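Local atomic coordinates of YcaO (Methanopyrus kandleri, PDB entry 6CIB), a protein that binds adenine nucleotide and magnesium and, as a YcaO-family enzyme, probably uses ATP to drive thioamidation of the peptide backbone. Residues 20-25 and 342-347; 99-104 and 350-355; 142-147 and 357-362. All coordinates share one frame; numbering follows the deposited sequence.

Contacts 1 and 2 use opposite ends of strand 346-351: 342-347 leads into it, 350-355 runs out of it, and their centres lie about 30 Å apart. Contact 3 is close to contact 2, with about 13 Å between centres, and the two touch where Arg350 NH1 packs 3.1 Å from Asn146 O. From contact 1 its centre is about 27 Å away. Contact 1 and the Asn146 end of contact 3 lie near the nucleotide–magnesium site: the side chain of Trp22 is about 7 Å from the bound ADP, that of Asn146 about 8 Å from the magnesium. Contact 2 lies farther out, the side chain of Arg350 being about 11 Å from the same ion.

Contact 1: 20-25 and 342-347; sequences LRWIRH and LDVPVV
One indole does all the reaching here: Trp22, projecting from helix 16-25, is the sole residue of 20-25 to touch 342-347, and it does so with the outer atoms of its six-membered ring. What it meets is an inverse gamma turn centred on Asp343, closed by a weak bond from Val344 N to Leu342 O and lying just ahead of strand 346-351. With CG anti to the backbone N (chi1 176°), the ring is carried away from the helix toward the turn. There, Trp22 CH2 packs against Val344 CG2 at 3.6 Å, the methyl arriving obliquely. Val344 has CG1 anti to its own N, which leaves CG2 as the branch beside that N and the one that meets the indole.

The same valine also rests on Met77 and Val80 of helix 68-85, so it is wedged between two helices. Trp22 has a second partner too, a cation-pi contact with Arg152. The surroundings belong to the nucleotide pocket: the side chain of Val344 is about 5 Å from that of Ala150, which binds ADP, and the backbone of the next residue, Pro345, is hydrogen-bonded to Gly151. The turn itself adds a looser touch, for Asp343 O sits in the plane of the indole at its edge, 3.9 Å from Trp22 CZ2.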
loop_
_atom_site.group_PDB
_atom_site.type_symbol
_atom_site.label_atom_id
_atom_site.label_comp_id
_atom_site.label_asym_id
_atom_site.label_seq_id
_atom_site.Cartn_x
_atom_site.Cartn_y
_atom_site.Cartn_z
ATOM N N LEU A 20 -8.426 -17.794 5.532
ATOM C CA LEU A 20 -9.121 -17.489 6.785
ATOM C C LEU A 20 -9.110 -18.692 7.734
ATOM O O LEU A 20 -8.847 -18.541 8.936
ATOM C CB LEU A 20 -10.556 -16.985 6.548
ATOM C CG LEU A 20 -11.328 -16.414 7.757
ATOM C CD1 LEU A 20 -10.520 -15.411 8.586
ATOM C CD2 LEU A 20 -12.643 -15.794 7.322
ATOM N N ARG A 21 -9.368 -19.875 7.180
ATOM C CA ARG A 21 -9.371 -21.119 7.949
ATOM C C ARG A 21 -7.995 -21.339 8.582
ATOM O O ARG A 21 -7.897 -21.692 9.757
ATOM C CB ARG A 21 -9.790 -22.290 7.043
ATOM C CG ARG A 21 -9.917 -23.646 7.718
ATOM C CD ARG A 21 -10.748 -24.634 6.896
ATOM N NE ARG A 21 -10.350 -24.696 5.490
ATOM C CZ ARG A 21 -11.149 -24.462 4.446
ATOM N NH1 ARG A 21 -12.432 -24.162 4.607
ATOM N NH2 ARG A 21 -10.655 -24.548 3.220
ATOM N N TRP A 22 -6.954 -21.076 7.791
ATOM C CA TRP A 22 -5.550 -21.159 8.188
ATOM C C TRP A 22 -5.171 -20.123 9.269
ATOM O O TRP A 22 -4.502 -20.472 10.249
ATOM C CB TRP A 22 -4.699 -21.023 6.920
ATOM C CG TRP A 22 -3.203 -20.983 7.067
ATOM C CD1 TRP A 22 -2.344 -22.052 7.091
ATOM C CD2 TRP A 22 -2.382 -19.810 7.129
ATOM N NE1 TRP A 22 -1.042 -21.613 7.193
ATOM C CE2 TRP A 22 -1.035 -20.244 7.214
ATOM C CE3 TRP A 22 -2.653 -18.431 7.133
ATOM C CZ2 TRP A 22 0.038 -19.349 7.307
ATOM C CZ3 TRP A 22 -1.579 -17.534 7.227
ATOM C CH2 TRP A 22 -0.254 -18.002 7.314
ATOM N N ILE A 23 -5.606 -18.868 9.097
ATOM C CA ILE A 23 -5.412 -17.799 10.108
ATOM C C ILE A 23 -6.022 -18.213 11.455
ATOM O O ILE A 23 -5.390 -18.054 12.508
ATOM C CB ILE A 23 -5.985 -16.424 9.628
ATOM C CG1 ILE A 23 -5.089 -15.804 8.538
ATOM C CG2 ILE A 23 -6.170 -15.446 10.791
ATOM C CD1 ILE A 23 -5.766 -14.733 7.688
ATOM N N ARG A 24 -7.238 -18.754 11.401
ATOM C CA ARG A 24 -7.971 -19.172 12.591
ATOM C C ARG A 24 -7.334 -20.364 13.304
ATOM O O ARG A 24 -7.215 -20.364 14.534
ATOM C CB ARG A 24 -9.426 -19.455 12.248
ATOM C CG ARG A 24 -10.261 -18.195 12.243
ATOM C CD ARG A 24 -11.530 -18.372 11.448
ATOM N NE ARG A 24 -12.300 -17.131 11.432
ATOM C CZ ARG A 24 -13.417 -16.932 10.738
ATOM N NH1 ARG A 24 -13.922 -17.889 9.964
ATOM N NH2 ARG A 24 -14.022 -15.749 10.806
ATOM N N HIS A 25 -6.914 -21.361 12.526
ATOM C CA HIS A 25 -6.253 -22.553 13.061
ATOM C C HIS A 25 -4.956 -22.192 13.789
ATOM O O HIS A 25 -4.688 -22.706 14.884
ATOM C CB HIS A 25 -5.974 -23.560 11.945
ATOM C CG HIS A 25 -5.201 -24.758 12.398
ATOM N ND1 HIS A 25 -3.877 -24.956 12.070
ATOM C CD2 HIS A 25 -5.558 -25.807 13.177
ATOM C CE1 HIS A 25 -3.454 -26.083 12.615
ATOM N NE2 HIS A 25 -4.456 -26.619 13.292
ATOM N N LEU A 342 5.403 -17.217 14.397
ATOM C CA LEU A 342 4.360 -17.167 13.370
ATOM C C LEU A 342 5.014 -17.454 12.035
ATOM O O LEU A 342 5.762 -16.622 11.518
ATOM C CB LEU A 342 3.705 -15.782 13.293
ATOM C CG LEU A 342 3.160 -14.992 14.477
ATOM C CD1 LEU A 342 2.667 -13.655 13.962
ATOM C CD2 LEU A 342 2.028 -15.730 15.159
ATOM N N ASP A 343 4.743 -18.618 11.463
ATOM C CA ASP A 343 5.293 -18.939 10.149
ATOM C C ASP A 343 4.489 -18.239 9.034
ATOM O O ASP A 343 3.822 -18.887 8.222
ATOM C CB ASP A 343 5.383 -20.461 9.953
ATOM C CG ASP A 343 6.281 -20.851 8.794
ATOM O OD1 ASP A 343 7.435 -20.369 8.728
ATOM O OD2 ASP A 343 5.826 -21.649 7.946
ATOM N N VAL A 344 4.533 -16.904 9.037
ATOM C CA VAL A 344 3.803 -16.078 8.068
ATOM C C VAL A 344 4.812 -15.203 7.337
ATOM O O VAL A 344 5.472 -14.376 7.969
ATOM C CB VAL A 344 2.735 -15.167 8.726
ATOM C CG1 VAL A 344 1.999 -14.357 7.666
ATOM C CG2 VAL A 344 1.749 -15.971 9.565
ATOM N N PRO A 345 4.941 -15.386 6.010
ATOM C CA PRO A 345 5.821 -14.530 5.212
ATOM C C PRO A 345 5.435 -13.053 5.304
ATOM O O PRO A 345 4.298 -12.687 4.995
ATOM C CB PRO A 345 5.627 -15.056 3.782
ATOM C CG PRO A 345 5.204 -16.476 3.956
ATOM C CD PRO A 345 4.384 -16.499 5.213
ATOM N N VAL A 346 6.374 -12.232 5.779
ATOM C CA VAL A 346 6.235 -10.767 5.784
ATOM C C VAL A 346 7.513 -10.197 5.189
ATOM O O VAL A 346 8.611 -10.701 5.465
ATOM C CB VAL A 346 5.990 -10.172 7.212
ATOM C CG1 VAL A 346 5.843 -8.646 7.167
ATOM C CG2 VAL A 346 4.750 -10.782 7.856
ATOM N N VAL A 347 7.368 -9.165 4.357
ATOM C CA VAL A 347 8.522 -8.450 3.809
ATOM C C VAL A 347 8.377 -6.939 3.927
ATOM O O VAL A 347 7.263 -6.404 4.039
ATOM C CB VAL A 347 8.845 -8.805 2.326
ATOM C CG1 VAL A 347 9.077 -10.302 2.133
ATOM C CG2 VAL A 347 7.785 -8.277 1.363
#

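Contact 2: 99-104 and 350-355; sequences DKWTPA and RVTGAS
The CH-pi contact comes first: Thr352 CG2 stands over the five-membered ring of Trp101, 3.5 Å from its centroid and only 5° off the ring normal. Thr352 OG1 takes the position between backbone N and carbonyl carbon (chi1 61°), which turns the methyl rather than the hydroxyl onto the indole. On the opposite face lies Pro103 CG, 3.5 Å above the ring plane, so the indole is sandwiched between a methyl and a proline.

The other apolar touch is at the six-membered ring, where Arg350 CB approaches Trp101 CZ3 obliquely at 3.9 Å. Arg350 belongs to the end of strand 346-351, in the antiparallel sheet, and Thr352 to the type I beta turn, Val351 to Ala354, by which the chain leaves it, with Ala354 N bonded to Val351 O at 3.1 Å. Were the indole of Trp101 cut back to an alanine, the Thr352 methyl and Arg350 CB would probably lose their aromatic cover, leaving a gap between this loop and the strand end with its turn.

Polar groups look elsewhere. Thr352 OG1 is hydrogen-bonded to Lys331 N, while the guanidinium of Arg350 forms salt bridges through NH2 to Glu131 and through NH1 to Glu356.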
loop_
_atom_site.group_PDB
_atom_site.type_symbol
_atom_site.label_atom_id
_atom_site.label_comp_id
_atom_site.label_asym_id
_atom_site.label_seq_id
_atom_site.Cartn_x
_atom_site.Cartn_y
_atom_site.Cartn_z
ATOM N N ASP A 99 27.625 -4.228 0.959
ATOM C CA ASP A 99 26.952 -3.048 0.405
ATOM C C ASP A 99 25.931 -2.476 1.392
ATOM O O ASP A 99 25.303 -3.220 2.148
ATOM C CB ASP A 99 26.254 -3.388 -0.918
ATOM C CG ASP A 99 27.229 -3.732 -2.040
ATOM O OD1 ASP A 99 28.199 -2.974 -2.267
ATOM O OD2 ASP A 99 27.007 -4.756 -2.718
ATOM N N LYS A 100 25.785 -1.153 1.378
ATOM C CA LYS A 100 24.863 -0.448 2.267
ATOM C C LYS A 100 24.069 0.570 1.474
ATOM O O LYS A 100 24.628 1.266 0.621
ATOM C CB LYS A 100 25.625 0.309 3.360
ATOM C CG LYS A 100 26.367 -0.536 4.376
ATOM C CD LYS A 100 27.269 0.367 5.198
ATOM C CE LYS A 100 27.909 -0.372 6.358
ATOM N NZ LYS A 100 28.793 0.531 7.149
ATOM N N TRP A 101 22.771 0.658 1.752
ATOM C CA TRP A 101 21.981 1.780 1.272
ATOM C C TRP A 101 21.932 2.840 2.364
ATOM O O TRP A 101 21.408 2.598 3.458
ATOM C CB TRP A 101 20.570 1.355 0.819
ATOM C CG TRP A 101 19.624 2.526 0.595
ATOM C CD1 TRP A 101 19.904 3.698 -0.062
ATOM C CD2 TRP A 101 18.258 2.631 1.031
ATOM N NE1 TRP A 101 18.808 4.527 -0.045
ATOM C CE2 TRP A 101 17.780 3.896 0.605
ATOM C CE3 TRP A 101 17.391 1.779 1.732
ATOM C CZ2 TRP A 101 16.464 4.330 0.855
ATOM C CZ3 TRP A 101 16.079 2.214 1.988
ATOM C CH2 TRP A 101 15.635 3.480 1.551
ATOM N N THR A 102 22.499 4.005 2.055
ATOM C CA THR A 102 22.496 5.156 2.957
ATOM C C THR A 102 21.722 6.300 2.289
ATOM O O THR A 102 22.254 6.958 1.392
ATOM C CB THR A 102 23.933 5.582 3.340
ATOM O OG1 THR A 102 24.660 4.437 3.797
ATOM C CG2 THR A 102 23.926 6.640 4.448
ATOM N N PRO A 103 20.459 6.529 2.712
ATOM C CA PRO A 103 19.636 7.600 2.130
ATOM C C PRO A 103 20.255 8.988 2.301
ATOM O O PRO A 103 21.004 9.219 3.260
ATOM C CB PRO A 103 18.336 7.520 2.927
ATOM C CG PRO A 103 18.290 6.136 3.472
ATOM C CD PRO A 103 19.713 5.743 3.712
ATOM N N ALA A 104 19.921 9.890 1.378
ATOM C CA ALA A 104 20.464 11.258 1.318
ATOM C C ALA A 104 20.408 12.037 2.638
ATOM O O ALA A 104 21.360 12.742 2.985
ATOM C CB ALA A 104 19.762 12.045 0.219
ATOM N N ARG A 350 11.721 -1.889 -0.256
ATOM C CA ARG A 350 12.160 -0.506 -0.418
ATOM C C ARG A 350 12.661 -0.313 -1.848
ATOM O O ARG A 350 13.394 -1.155 -2.374
ATOM C CB ARG A 350 13.277 -0.133 0.578
ATOM C CG ARG A 350 13.067 -0.532 2.041
ATOM C CD ARG A 350 11.843 0.108 2.690
ATOM N NE ARG A 350 11.956 1.564 2.793
ATOM C CZ ARG A 350 11.072 2.431 2.310
ATOM N NH1 ARG A 350 9.970 2.007 1.695
ATOM N NH2 ARG A 350 11.283 3.738 2.463
ATOM N N VAL A 351 12.255 0.788 -2.470
ATOM C CA VAL A 351 12.789 1.182 -3.777
ATOM C C VAL A 351 13.510 2.510 -3.530
ATOM O O VAL A 351 12.868 3.522 -3.203
ATOM C CB VAL A 351 11.680 1.255 -4.860
ATOM C CG1 VAL A 351 12.251 1.614 -6.225
ATOM C CG2 VAL A 351 10.934 -0.075 -4.959
ATOM N N THR A 352 14.842 2.489 -3.666
ATOM C CA THR A 352 15.717 3.538 -3.081
ATOM C C THR A 352 15.506 4.955 -3.588
ATOM O O THR A 352 15.751 5.912 -2.855
ATOM C CB THR A 352 17.221 3.207 -3.181
ATOM O OG1 THR A 352 17.594 3.092 -4.558
ATOM C CG2 THR A 352 17.557 1.917 -2.429
ATOM N N GLY A 353 15.043 5.086 -4.829
ATOM C CA GLY A 353 14.739 6.398 -5.407
ATOM C C GLY A 353 13.279 6.615 -5.779
ATOM O O GLY A 353 12.973 7.557 -6.511
ATOM N N ALA A 354 12.379 5.753 -5.293
ATOM C CA ALA A 354 10.927 5.987 -5.442
ATOM C C ALA A 354 10.508 7.084 -4.484
ATOM O O ALA A 354 11.036 7.177 -3.377
ATOM C CB ALA A 354 10.126 4.721 -5.181
ATOM N N SER A 355 9.577 7.929 -4.914
ATOM C CA SER A 355 9.147 9.044 -4.074
ATOM C C SER A 355 8.191 8.587 -2.980
ATOM O O SER A 355 7.284 7.791 -3.224
ATOM C CB SER A 355 8.478 10.132 -4.901
ATOM O OG SER A 355 8.258 11.279 -4.089
#

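Contact 3: 142-147 and 357-362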
loop_
_atom_site.group_PDB
_atom_site.type_symbol
_atom_site.label_atom_id
_atom_site.label_comp_id
_atom_site.label_asym_id
_atom_site.label_seq_id
_atom_site.Cartn_x
_atom_site.Cartn_y
_atom_site.Cartn_z
ATOM N N PRO A 142 10.937 10.075 10.503
ATOM C CA PRO A 142 10.148 9.003 11.116
ATOM C C PRO A 142 10.117 7.733 10.268
ATOM O O PRO A 142 10.171 7.795 9.032
ATOM C CB PRO A 142 8.736 9.598 11.208
ATOM C CG PRO A 142 8.925 11.074 11.130
ATOM C CD PRO A 142 10.102 11.259 10.217
ATOM N N SER A 143 10.050 6.596 10.954
ATOM C CA SER A 143 9.810 5.291 10.341
ATOM C C SER A 143 8.373 5.255 9.813
ATOM O O SER A 143 7.551 6.107 10.177
ATOM C CB SER A 143 10.035 4.185 11.378
ATOM O OG SER A 143 9.159 4.337 12.485
ATOM N N HIS A 144 8.079 4.291 8.944
ATOM C CA HIS A 144 6.730 4.137 8.362
ATOM C C HIS A 144 6.550 2.730 7.773
ATOM O O HIS A 144 7.447 1.892 7.895
ATOM C CB HIS A 144 6.418 5.247 7.335
ATOM C CG HIS A 144 7.363 5.285 6.177
ATOM N ND1 HIS A 144 7.264 4.422 5.108
ATOM C CD2 HIS A 144 8.427 6.083 5.919
ATOM C CE1 HIS A 144 8.219 4.692 4.235
ATOM N NE2 HIS A 144 8.946 5.690 4.707
ATOM N N THR A 145 5.398 2.471 7.159
ATOM C CA THR A 145 5.051 1.111 6.698
ATOM C C THR A 145 4.896 0.967 5.164
ATOM O O THR A 145 4.400 -0.064 4.676
ATOM C CB THR A 145 3.779 0.582 7.401
ATOM O OG1 THR A 145 2.695 1.470 7.137
ATOM C CG2 THR A 145 3.981 0.465 8.924
ATOM N N ASN A 146 5.316 1.983 4.405
ATOM C CA ASN A 146 5.280 1.891 2.948
ATOM C C ASN A 146 6.158 0.743 2.472
ATOM O O ASN A 146 7.348 0.686 2.785
ATOM C CB ASN A 146 5.717 3.196 2.268
ATOM C CG ASN A 146 5.343 3.238 0.789
ATOM O OD1 ASN A 146 4.203 2.969 0.420
ATOM N ND2 ASN A 146 6.299 3.595 -0.055
ATOM N N GLY A 147 5.543 -0.178 1.735
ATOM C CA GLY A 147 6.227 -1.358 1.235
ATOM C C GLY A 147 6.173 -2.565 2.143
ATOM O O GLY A 147 6.727 -3.615 1.802
ATOM N N TYR A 357 7.048 11.255 -0.922
ATOM C CA TYR A 357 6.658 12.633 -0.595
ATOM C C TYR A 357 5.351 12.746 0.200
ATOM O O TYR A 357 5.256 13.570 1.122
ATOM C CB TYR A 357 6.590 13.479 -1.878
ATOM C CG TYR A 357 6.270 14.945 -1.663
ATOM C CD1 TYR A 357 7.247 15.834 -1.183
ATOM C CD2 TYR A 357 4.996 15.454 -1.958
ATOM C CE1 TYR A 357 6.958 17.183 -0.990
ATOM C CE2 TYR A 357 4.698 16.798 -1.765
ATOM C CZ TYR A 357 5.685 17.655 -1.285
ATOM O OH TYR A 357 5.404 18.987 -1.088
ATOM N N VAL A 358 4.365 11.917 -0.153
ATOM C CA VAL A 358 3.063 11.869 0.550
ATOM C C VAL A 358 3.159 11.391 2.009
ATOM O O VAL A 358 2.264 11.663 2.814
ATOM C CB VAL A 358 1.986 11.041 -0.215
ATOM C CG1 VAL A 358 1.586 11.732 -1.505
ATOM C CG2 VAL A 358 2.444 9.614 -0.491
ATOM N N ILE A 359 4.232 10.670 2.332
ATOM C CA ILE A 359 4.507 10.227 3.701
ATOM C C ILE A 359 5.352 11.263 4.457
ATOM O O ILE A 359 5.034 11.617 5.589
ATOM C CB ILE A 359 5.146 8.813 3.733
ATOM C CG1 ILE A 359 4.165 7.781 3.161
ATOM C CG2 ILE A 359 5.552 8.413 5.153
ATOM C CD1 ILE A 359 4.827 6.565 2.559
ATOM N N ASP A 360 6.415 11.745 3.821
ATOM C CA ASP A 360 7.312 12.744 4.404
ATOM C C ASP A 360 7.862 13.627 3.288
ATOM O O ASP A 360 8.374 13.114 2.279
ATOM C CB ASP A 360 8.469 12.060 5.145
ATOM C CG ASP A 360 9.225 13.005 6.081
ATOM O OD1 ASP A 360 9.641 14.111 5.663
ATOM O OD2 ASP A 360 9.420 12.615 7.250
ATOM N N GLU A 361 7.783 14.945 3.483
ATOM C CA GLU A 361 8.251 15.921 2.487
ATOM C C GLU A 361 9.730 15.777 2.144
ATOM O O GLU A 361 10.139 16.100 1.028
ATOM C CB GLU A 361 7.932 17.355 2.920
ATOM C CG GLU A 361 6.512 17.775 2.560
ATOM C CD GLU A 361 6.107 19.135 3.108
ATOM O OE1 GLU A 361 6.985 19.944 3.486
ATOM O OE2 GLU A 361 4.883 19.393 3.157
ATOM N N ALA A 362 10.510 15.266 3.096
ATOM C CA ALA A 362 11.934 15.018 2.893
ATOM C C ALA A 362 12.253 13.769 2.056
ATOM O O ALA A 362 13.384 13.631 1.572
ATOM C CB ALA A 362 12.657 14.965 4.230
HETATM O O HOH W 1 9.425 9.520 7.254
#
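Ile359 spreads its two arms over 142-147, one methyl on a histidine and the other on an asparagine. Its CG2, anti to the backbone N, lies over a face of the His144 ring, a CH-pi contact 4.0 Å from the centroid and 27° off the normal. CG1 stands beside that N (chi1 -63°), and chi2 of 153° sends CD1 on to meet Asn146 CB at 3.5 Å; CD1 lies on the same side of the imidazole, also offset toward its rim. His144 can offer that face because its CG stands between the backbone N and the carbonyl carbon, folding the ring back against its own chain. Its rotation is steadied by Asn146 N, which donates to His144 ND1 at 3.2 Å, almost exactly in the ring plane.

Asp360 splits its carboxylate between two jobs. OD1 takes a 2.9 Å bond from Ala362 N, tying an Asx turn, while OD2 faces the proline, 3.3 Å from Pro142 CD. A water links the same two residues, donating to Pro142 O and to Asp360 OD2 (3.1 Å).

At the far end of the Asn146 side chain, ND2 bonds to Glu356, which also pairs with Arg350, and Gly147 N bonds to Glu164, a magnesium ligand in another structure of this protein. With Leu148, a ligand of the magnesium here, following directly in the chain, the His144 to Gly147 end is consistent with a second shell behind the YcaO nucleotide–magnesium site.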